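Local coordinates for protein BolA (Coxiella burnetii, PDB 3TR3) that is of unknown function but belongs to the BolA/IbaG family, is probably stress-induced, and binds a cobalt ion, at residues Phe33-Leu38 / His67-Lys72. Residues are numbered along the deposited sequence; the frame is centred on the assembly and turned at random.
Sequences FEAVVL and HALSLK. With CO (cobalt (II) ion), chain D.
The parallel strand pair of the small mixed sheet in this BolA-family domain is formed here: 33-38, the middle strand, runs beside 68-72 with their directions 25° apart, and helices 47-57 and 59-65 lie in the connection between them. Five backbone hydrogen bonds fix the register. Phe33 and Ala35 use both N and O: Phe33 N donates to Ala68 O (3.0 Å) and Phe33 O accepts from Ser70 N (2.9 Å), Ala35 N and O pair with Ser70 O and Lys72 N, and Val37 N closes the series on Lys72 O (2.8 Å). The first bond is the most bent, 141° at the hydrogen; the first two have their donors above the carbonyl plane, the last three lie nearly along the C=O axis. On the apolar face, Leu69 CG stands anti to its backbone N (chi1 173°), and the second torsion turns CD1 onto Phe33 CB (3.8 Å) and alongside Ala35 CB; Leu71 CD2 reaches Ala35 CB from the neighbouring strand (3.9 Å), almost level with it. Leu71 also packs on helix 47-57. The other face carries Glu34, Val36, Ser70 and Lys72, where Glu34 CG reaches Ser70 CB at 4.1 Å. Just before the strand, His67 NE2 binds cobalt at 2.2 Å, and His32, next to Phe33, supplies the second protein ligand. The cobalt ties the strand starts together, while main-chain bonds carry the pairing and the leucines its hydrophobic side.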
loop_
_atom_site.group_PDB
_atom_site.type_symbol
_atom_site.label_atom_id
_atom_site.label_comp_id
_atom_site.label_asym_id
_atom_site.label_seq_id
_atom_site.Cartn_x
_atom_site.Cartn_y
_atom_site.Cartn_z
ATOM N N PHE B 33 3.129 -10.596 -8.626
ATOM C CA PHE B 33 2.917 -9.456 -7.758
ATOM C C PHE B 33 3.693 -8.242 -8.296
ATOM O O PHE B 33 4.621 -8.393 -9.101
ATOM C CB PHE B 33 3.407 -9.769 -6.339
ATOM C CG PHE B 33 2.671 -10.886 -5.651
ATOM C CD1 PHE B 33 1.572 -10.611 -4.820
ATOM C CD2 PHE B 33 3.094 -12.207 -5.794
ATOM C CE1 PHE B 33 0.907 -11.655 -4.142
ATOM C CE2 PHE B 33 2.422 -13.265 -5.140
ATOM C CZ PHE B 33 1.336 -12.993 -4.319
ATOM N N GLU B 34 3.281 -7.055 -7.853
ATOM C CA GLU B 34 3.997 -5.794 -8.061
ATOM C C GLU B 34 4.007 -5.077 -6.740
ATOM O O GLU B 34 3.006 -5.062 -6.023
ATOM C CB GLU B 34 3.293 -4.887 -9.067
ATOM C CG GLU B 34 3.124 -5.469 -10.445
ATOM C CD GLU B 34 2.025 -4.756 -11.232
ATOM O OE1 GLU B 34 1.215 -4.019 -10.611
ATOM O OE2 GLU B 34 1.972 -4.933 -12.473
ATOM N N ALA B 35 5.136 -4.462 -6.421
ATOM C CA ALA B 35 5.270 -3.723 -5.187
ATOM C C ALA B 35 5.986 -2.404 -5.475
ATOM O O ALA B 35 6.862 -2.346 -6.338
ATOM C CB ALA B 35 6.037 -4.564 -4.140
ATOM N N VAL B 36 5.574 -1.342 -4.784
ATOM C CA VAL B 36 6.230 -0.058 -4.861
ATOM C C VAL B 36 6.770 0.090 -3.470
ATOM O O VAL B 36 6.019 -0.044 -2.503
ATOM C CB VAL B 36 5.278 1.106 -5.208
ATOM C CG1 VAL B 36 6.052 2.404 -5.366
ATOM C CG2 VAL B 36 4.458 0.794 -6.482
ATOM N N VAL B 37 8.097 0.255 -3.378
ATOM C CA VAL B 37 8.808 0.264 -2.106
ATOM C C VAL B 37 9.549 1.581 -1.968
ATOM O O VAL B 37 10.224 2.018 -2.912
ATOM C CB VAL B 37 9.814 -0.912 -1.988
ATOM C CG1 VAL B 37 10.412 -0.938 -0.588
ATOM C CG2 VAL B 37 9.122 -2.219 -2.254
ATOM N N LEU B 38 9.364 2.233 -0.818
ATOM C CA LEU B 38 10.101 3.430 -0.476
ATOM C C LEU B 38 11.104 3.033 0.598
ATOM O O LEU B 38 10.740 2.343 1.556
ATOM C CB LEU B 38 9.195 4.586 0.021
ATOM C CG LEU B 38 7.995 5.077 -0.818
ATOM C CD1 LEU B 38 7.412 6.482 -0.407
ATOM C CD2 LEU B 38 8.245 5.036 -2.312
ATOM N N HIS B 67 6.300 -16.624 -6.579
ATOM C CA HIS B 67 6.649 -17.036 -7.931
ATOM C C HIS B 67 7.267 -15.873 -8.734
ATOM O O HIS B 67 8.322 -16.031 -9.376
ATOM C CB HIS B 67 5.412 -17.704 -8.601
ATOM C CG HIS B 67 5.449 -17.765 -10.103
ATOM N ND1 HIS B 67 6.140 -18.732 -10.802
ATOM C CD2 HIS B 67 4.814 -17.009 -11.037
ATOM C CE1 HIS B 67 5.971 -18.546 -12.099
ATOM N NE2 HIS B 67 5.171 -17.506 -12.266
ATOM N N ALA B 68 6.637 -14.701 -8.705
ATOM C CA ALA B 68 7.143 -13.557 -9.489
ATOM C C ALA B 68 6.821 -12.266 -8.794
ATOM O O ALA B 68 5.723 -12.112 -8.244
ATOM C CB ALA B 68 6.587 -13.554 -10.904
ATOM N N LEU B 69 7.801 -11.367 -8.751
ATOM C CA LEU B 69 7.639 -10.116 -8.049
ATOM C C LEU B 69 8.315 -8.998 -8.811
ATOM O O LEU B 69 9.489 -8.995 -8.936
ATOM C CB LEU B 69 8.215 -10.220 -6.651
ATOM C CG LEU B 69 8.249 -8.901 -5.885
ATOM C CD1 LEU B 69 6.836 -8.249 -5.826
ATOM C CD2 LEU B 69 8.807 -9.129 -4.500
ATOM N N SER B 70 7.542 -8.052 -9.316
ATOM C CA SER B 70 8.014 -6.923 -10.094
ATOM C C SER B 70 8.094 -5.728 -9.138
ATOM O O SER B 70 7.232 -5.586 -8.277
ATOM C CB SER B 70 6.996 -6.709 -11.225
ATOM O OG SER B 70 7.059 -5.425 -11.798
ATOM N N LEU B 71 9.126 -4.882 -9.235
ATOM C CA LEU B 71 9.325 -3.808 -8.220
ATOM C C LEU B 71 9.494 -2.428 -8.809
ATOM O O LEU B 71 10.108 -2.279 -9.855
ATOM C CB LEU B 71 10.550 -4.052 -7.296
ATOM C CG LEU B 71 10.687 -5.331 -6.475
ATOM C CD1 LEU B 71 12.174 -5.541 -5.929
ATOM C CD2 LEU B 71 9.657 -5.369 -5.327
ATOM N N LYS B 72 8.929 -1.433 -8.131
ATOM C CA LYS B 72 9.386 -0.053 -8.271
ATOM C C LYS B 72 9.920 0.415 -6.925
ATOM O O LYS B 72 9.219 0.332 -5.918
ATOM C CB LYS B 72 8.313 0.895 -8.763
ATOM C CG LYS B 72 7.817 0.610 -10.154
ATOM C CD LYS B 72 6.533 1.426 -10.457
ATOM C CE LYS B 72 6.049 1.170 -11.879
ATOM N NZ LYS B 72 4.762 1.851 -12.144
HETATM CO CO CO D . 4.094 -17.174 -14.209
#